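Local coordinates for YfkN protein (Bacillus subtilis subsp. subtilis, PDB 3GVE) that belongs to the calcineurin-like metallophosphoesterase family and holds a manganese and a magnesium ion side by side in a two-metal centre, at residues A[142-154]-A[160-172]. Sequence-based numbering, arbitrary orientation.
Sequences RYTPYVINEKTLI and EQKVKVGYIGFVP
From Val-147 to Leu-153, paired with Tyr-167 to Gln-161, strands 146-154 and 160-170 form an antiparallel beta hairpin, their axes 4.4 Å apart at closest approach and their directions 157° apart. Four hydrogen-bonded pairs give eight N-H to O=C bonds, the straightest from Lys-151 N to Val-163 O (2.8 Å, 170° at the hydrogen). Between them, CA-H...O contacts such as Gly-166 CA to Val-147 O, 3.0 Å, fill in the ladder.

Val-147, Leu-153, Val-163, Val-165 and Tyr-167 form an apolar row on one face. Leu-153 and Val-163 meet nearly at a right angle, with Leu-153 CD1 3.8 Å from Val-163 CB. Further along, Val-147 CG2 comes to the edge of the Tyr-167 ring, close to the ring plane, 3.7 Å from CD2. The aliphatic root of Lys-151 joins this row: CG lies beside Val-165 CG2, and bends at chi2 and chi3 then carry the rest of the chain away from strand 160-170. Leu-58 of strand 57-61 packs against Lys-151, Val-165 and Tyr-167, binding the hairpin to the neighbouring sheet.

Across the other face, Ile-148 lies next to Gly-166 and sets CG2 against Lys-164 CB at 3.7 Å. Glu-150 reaches diagonally over Lys-162, CD to CD 3.8 Å, because chi1 of -174° swings its CG opposite the main-chain nitrogen and the chain runs on extended. Its OE1 stays 5.1 Å from Lys-164 NZ, with Lys-162 NZ farther still from the carboxylate. Thr-152 CG2 similarly touches Glu-160 CD, methyl against carboxylate.

On this second face, Tyr-146 and Ile-168 meet helix 192-205 at one end; nearer the turn, Glu-150, Thr-152, Glu-160 and Lys-162 touch mainly through carbon atoms, so any electrostatic contribution is probably weak.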
loop_
_atom_site.group_PDB
_atom_site.type_symbol
_atom_site.label_atom_id
_atom_site.label_comp_id
_atom_site.label_asym_id
_atom_site.label_seq_id
_atom_site.Cartn_x
_atom_site.Cartn_y
_atom_site.Cartn_z
ATOM N N ARG A 142 21.742 19.738 -5.744
ATOM C CA ARG A 142 20.506 20.028 -6.438
ATOM C C ARG A 142 19.479 20.701 -5.515
ATOM O O ARG A 142 18.564 21.329 -5.981
ATOM C CB ARG A 142 19.938 18.729 -7.026
ATOM C CG ARG A 142 18.640 18.896 -7.826
ATOM C CD ARG A 142 18.773 19.962 -8.919
ATOM N NE ARG A 142 17.578 20.059 -9.745
ATOM C CZ ARG A 142 16.456 20.633 -9.352
ATOM N NH1 ARG A 142 16.363 21.147 -8.144
ATOM N NH2 ARG A 142 15.425 20.695 -10.170
ATOM N N TYR A 143 19.654 20.526 -4.211
ATOM C CA TYR A 143 18.766 21.071 -3.177
ATOM C C TYR A 143 19.622 21.710 -2.099
ATOM O O TYR A 143 20.798 21.462 -2.009
ATOM C CB TYR A 143 17.891 19.940 -2.562
ATOM C CG TYR A 143 17.099 19.243 -3.633
ATOM C CD1 TYR A 143 15.959 19.818 -4.153
ATOM C CD2 TYR A 143 17.545 18.050 -4.190
ATOM C CE1 TYR A 143 15.274 19.215 -5.178
ATOM C CE2 TYR A 143 16.875 17.447 -5.200
ATOM C CZ TYR A 143 15.746 18.030 -5.697
ATOM O OH TYR A 143 15.086 17.454 -6.741
ATOM N N THR A 144 18.994 22.513 -1.260
ATOM C CA THR A 144 19.639 23.021 -0.056
ATOM C C THR A 144 20.254 21.839 0.710
ATOM O O THR A 144 19.530 20.962 1.158
ATOM C CB THR A 144 18.579 23.672 0.857
ATOM O OG1 THR A 144 17.770 24.583 0.093
ATOM C CG2 THR A 144 19.211 24.398 2.010
ATOM N N PRO A 145 21.577 21.794 0.849
ATOM C CA PRO A 145 22.178 20.587 1.428
ATOM C C PRO A 145 21.985 20.430 2.924
ATOM O O PRO A 145 21.880 19.250 3.403
ATOM C CB PRO A 145 23.650 20.667 1.036
ATOM C CG PRO A 145 23.899 22.137 0.995
ATOM C CD PRO A 145 22.603 22.749 0.368
ATOM N N TYR A 146 21.889 21.529 3.635
ATOM C CA TYR A 146 21.708 21.514 5.070
ATOM C C TYR A 146 21.325 22.935 5.437
ATOM O O TYR A 146 21.465 23.819 4.609
ATOM C CB TYR A 146 22.999 21.084 5.786
ATOM C CG TYR A 146 24.122 22.096 5.678
ATOM C CD1 TYR A 146 24.192 23.170 6.541
ATOM C CD2 TYR A 146 25.104 21.980 4.706
ATOM C CE1 TYR A 146 25.211 24.113 6.449
ATOM C CE2 TYR A 146 26.127 22.923 4.610
ATOM C CZ TYR A 146 26.166 23.979 5.486
ATOM O OH TYR A 146 27.171 24.920 5.393
ATOM N N VAL A 147 20.854 23.067 6.673
ATOM C CA VAL A 147 20.571 24.429 7.240
ATOM C C VAL A 147 21.005 24.367 8.669
ATOM O O VAL A 147 20.975 23.301 9.307
ATOM C CB VAL A 147 19.092 24.823 7.069
ATOM C CG1 VAL A 147 18.702 24.924 5.620
ATOM C CG2 VAL A 147 18.222 23.946 7.870
ATOM N N ILE A 148 21.392 25.474 9.159
ATOM C CA ILE A 148 21.713 25.684 10.568
ATOM C C ILE A 148 20.921 26.867 11.113
ATOM O O ILE A 148 20.952 27.936 10.544
ATOM C CB ILE A 148 23.231 25.928 10.765
ATOM C CG1 ILE A 148 24.028 24.734 10.267
ATOM C CG2 ILE A 148 23.558 26.176 12.219
ATOM C CD1 ILE A 148 25.506 25.034 10.089
ATOM N N ASN A 149 20.202 26.642 12.207
ATOM C CA ASN A 149 19.391 27.664 12.863
ATOM C C ASN A 149 19.887 27.834 14.281
ATOM O O ASN A 149 20.040 26.870 15.003
ATOM C CB ASN A 149 17.922 27.251 12.933
ATOM C CG ASN A 149 17.317 27.004 11.597
ATOM O OD1 ASN A 149 17.598 27.706 10.656
ATOM N ND2 ASN A 149 16.474 25.989 11.510
ATOM N N GLU A 150 20.148 29.072 14.665
ATOM C CA GLU A 150 20.502 29.354 16.037
ATOM C C GLU A 150 19.213 29.433 16.847
ATOM O O GLU A 150 18.372 30.275 16.603
ATOM C CB GLU A 150 21.294 30.648 16.155
ATOM C CG GLU A 150 21.797 30.884 17.571
ATOM C CD GLU A 150 22.677 32.108 17.681
ATOM O OE1 GLU A 150 23.837 31.958 18.075
ATOM O OE2 GLU A 150 22.190 33.205 17.379
ATOM N N LYS A 151 19.075 28.520 17.796
ATOM C CA LYS A 151 17.894 28.423 18.635
ATOM C C LYS A 151 18.184 28.953 20.037
ATOM O O LYS A 151 19.236 28.676 20.576
ATOM C CB LYS A 151 17.468 26.950 18.754
ATOM C CG LYS A 151 17.237 26.233 17.446
ATOM C CD LYS A 151 16.279 26.995 16.578
ATOM C CE LYS A 151 14.871 26.698 16.934
ATOM N NZ LYS A 151 13.982 27.439 16.002
ATOM N N THR A 152 17.244 29.680 20.633
ATOM C CA THR A 152 17.429 30.083 22.061
ATOM C C THR A 152 16.648 29.033 22.835
ATOM O O THR A 152 15.420 28.984 22.817
ATOM C CB THR A 152 16.890 31.501 22.328
ATOM O OG1 THR A 152 17.536 32.457 21.513
ATOM C CG2 THR A 152 17.069 31.935 23.842
ATOM N N LEU A 153 17.389 28.159 23.475
ATOM C CA LEU A 153 16.814 27.073 24.222
ATOM C C LEU A 153 16.893 27.438 25.684
ATOM O O LEU A 153 17.663 28.297 26.090
ATOM C CB LEU A 153 17.594 25.784 23.938
ATOM C CG LEU A 153 17.511 25.293 22.489
ATOM C CD1 LEU A 153 18.337 24.034 22.278
ATOM C CD2 LEU A 153 16.081 25.119 22.042
ATOM N N ILE A 154 16.067 26.802 26.493
ATOM C CA ILE A 154 16.055 27.102 27.924
ATOM C C ILE A 154 16.652 25.913 28.675
ATOM O O ILE A 154 16.199 24.784 28.531
ATOM C CB ILE A 154 14.624 27.382 28.424
ATOM C CG1 ILE A 154 13.992 28.563 27.659
ATOM C CG2 ILE A 154 14.622 27.617 29.930
ATOM C CD1 ILE A 154 14.719 29.872 27.805
ATOM N N GLU A 160 18.830 31.051 29.322
ATOM C CA GLU A 160 18.877 30.958 27.870
ATOM C C GLU A 160 20.204 30.409 27.400
ATOM O O GLU A 160 21.243 30.768 27.906
ATOM C CB GLU A 160 18.632 32.331 27.248
ATOM C CG GLU A 160 17.209 32.786 27.383
ATOM C CD GLU A 160 16.913 34.056 26.614
ATOM O OE1 GLU A 160 17.863 34.656 26.091
ATOM O OE2 GLU A 160 15.738 34.412 26.525
ATOM N N GLN A 161 20.149 29.526 26.412
ATOM C CA GLN A 161 21.351 28.978 25.797
ATOM C C GLN A 161 21.147 28.978 24.288
ATOM O O GLN A 161 20.225 28.374 23.778
ATOM C CB GLN A 161 21.652 27.555 26.294
ATOM C CG GLN A 161 21.852 27.423 27.789
ATOM C CD GLN A 161 23.077 28.158 28.290
ATOM O OE1 GLN A 161 23.963 28.522 27.530
ATOM N NE2 GLN A 161 23.117 28.390 29.586
ATOM N N LYS A 162 22.000 29.698 23.589
ATOM C CA LYS A 162 21.970 29.703 22.136
ATOM C C LYS A 162 22.675 28.462 21.640
ATOM O O LYS A 162 23.821 28.245 21.938
ATOM C CB LYS A 162 22.631 30.968 21.612
ATOM C CG LYS A 162 21.803 32.177 21.966
ATOM C CD LYS A 162 22.215 33.382 21.227
ATOM C CE LYS A 162 21.031 34.295 21.070
ATOM N NZ LYS A 162 20.622 34.849 22.371
ATOM N N VAL A 163 21.935 27.647 20.898
ATOM C CA VAL A 163 22.420 26.386 20.355
ATOM C C VAL A 163 22.135 26.346 18.852
ATOM O O VAL A 163 21.014 26.557 18.436
ATOM C CB VAL A 163 21.739 25.186 21.056
ATOM C CG1 VAL A 163 22.258 23.856 20.502
ATOM C CG2 VAL A 163 21.952 25.277 22.571
ATOM N N LYS A 164 23.166 26.109 18.051
ATOM C CA LYS A 164 22.979 26.064 16.573
ATOM C C LYS A 164 22.663 24.618 16.175
ATOM O O LYS A 164 23.430 23.724 16.409
ATOM C CB LYS A 164 24.193 26.548 15.885
ATOM C CG LYS A 164 24.298 28.036 15.755
ATOM C CD LYS A 164 25.598 28.483 15.011
ATOM C CE LYS A 164 25.757 30.027 15.139
ATOM N NZ LYS A 164 26.648 30.434 14.039
ATOM N N VAL A 165 21.449 24.454 15.658
ATOM C CA VAL A 165 20.952 23.141 15.216
ATOM C C VAL A 165 21.013 23.083 13.717
ATOM O O VAL A 165 20.467 23.955 13.008
ATOM C CB VAL A 165 19.510 22.932 15.693
ATOM C CG1 VAL A 165 18.965 21.537 15.325
ATOM C CG2 VAL A 165 19.467 23.069 17.237
ATOM N N GLY A 166 21.622 22.047 13.214
ATOM C CA GLY A 166 21.722 21.779 11.795
ATOM C C GLY A 166 20.852 20.619 11.339
ATOM O O GLY A 166 20.712 19.636 12.103
ATOM N N TYR A 167 20.290 20.698 10.159
ATOM C CA TYR A 167 19.560 19.585 9.595
ATOM C C TYR A 167 20.223 19.228 8.281
ATOM O O TYR A 167 20.523 20.095 7.481
ATOM C CB TYR A 167 18.111 19.976 9.330
ATOM C CG TYR A 167 17.364 20.512 10.541
ATOM C CD1 TYR A 167 16.662 19.672 11.393
ATOM C CD2 TYR A 167 17.354 21.875 10.812
ATOM C CE1 TYR A 167 15.982 20.182 12.492
ATOM C CE2 TYR A 167 16.667 22.387 11.895
ATOM C CZ TYR A 167 15.983 21.539 12.729
ATOM O OH TYR A 167 15.299 22.064 13.805
ATOM N N ILE A 168 20.400 17.935 8.070
ATOM C CA ILE A 168 20.903 17.399 6.812
ATOM C C ILE A 168 19.993 16.244 6.412
ATOM O O ILE A 168 19.496 15.533 7.258
ATOM C CB ILE A 168 22.382 16.922 6.947
ATOM C CG1 ILE A 168 22.949 16.469 5.592
ATOM C CG2 ILE A 168 22.532 15.821 8.016
ATOM C CD1 ILE A 168 24.487 16.251 5.594
ATOM N N GLY A 169 19.783 16.066 5.118
ATOM C CA GLY A 169 18.888 15.011 4.648
ATOM C C GLY A 169 19.501 14.155 3.557
ATOM O O GLY A 169 20.343 14.604 2.820
ATOM N N PHE A 170 19.026 12.921 3.470
ATOM C CA PHE A 170 19.492 11.915 2.505
ATOM C C PHE A 170 18.346 11.116 1.909
ATOM O O PHE A 170 17.377 10.826 2.587
ATOM C CB PHE A 170 20.469 10.927 3.164
ATOM C CG PHE A 170 21.531 11.590 3.967
ATOM C CD1 PHE A 170 22.632 12.167 3.355
ATOM C CD2 PHE A 170 21.417 11.658 5.332
ATOM C CE1 PHE A 170 23.603 12.794 4.108
ATOM C CE2 PHE A 170 22.388 12.277 6.092
ATOM C CZ PHE A 170 23.489 12.853 5.475
ATOM N N VAL A 171 18.496 10.744 0.643
ATOM C CA VAL A 171 17.527 9.900 -0.060
ATOM C C VAL A 171 18.267 8.708 -0.689
ATOM O O VAL A 171 19.452 8.786 -0.947
ATOM C CB VAL A 171 16.750 10.730 -1.136
ATOM C CG1 VAL A 171 17.648 11.035 -2.338
ATOM C CG2 VAL A 171 15.469 10.022 -1.578
ATOM N N PRO A 172 17.588 7.589 -0.916
ATOM C CA PRO A 172 18.319 6.446 -1.491
ATOM C C PRO A 172 18.733 6.705 -2.947
ATOM O O PRO A 172 17.992 7.276 -3.718
ATOM C CB PRO A 172 17.308 5.293 -1.414
ATOM C CG PRO A 172 16.387 5.688 -0.271
ATOM C CD PRO A 172 16.243 7.190 -0.462
#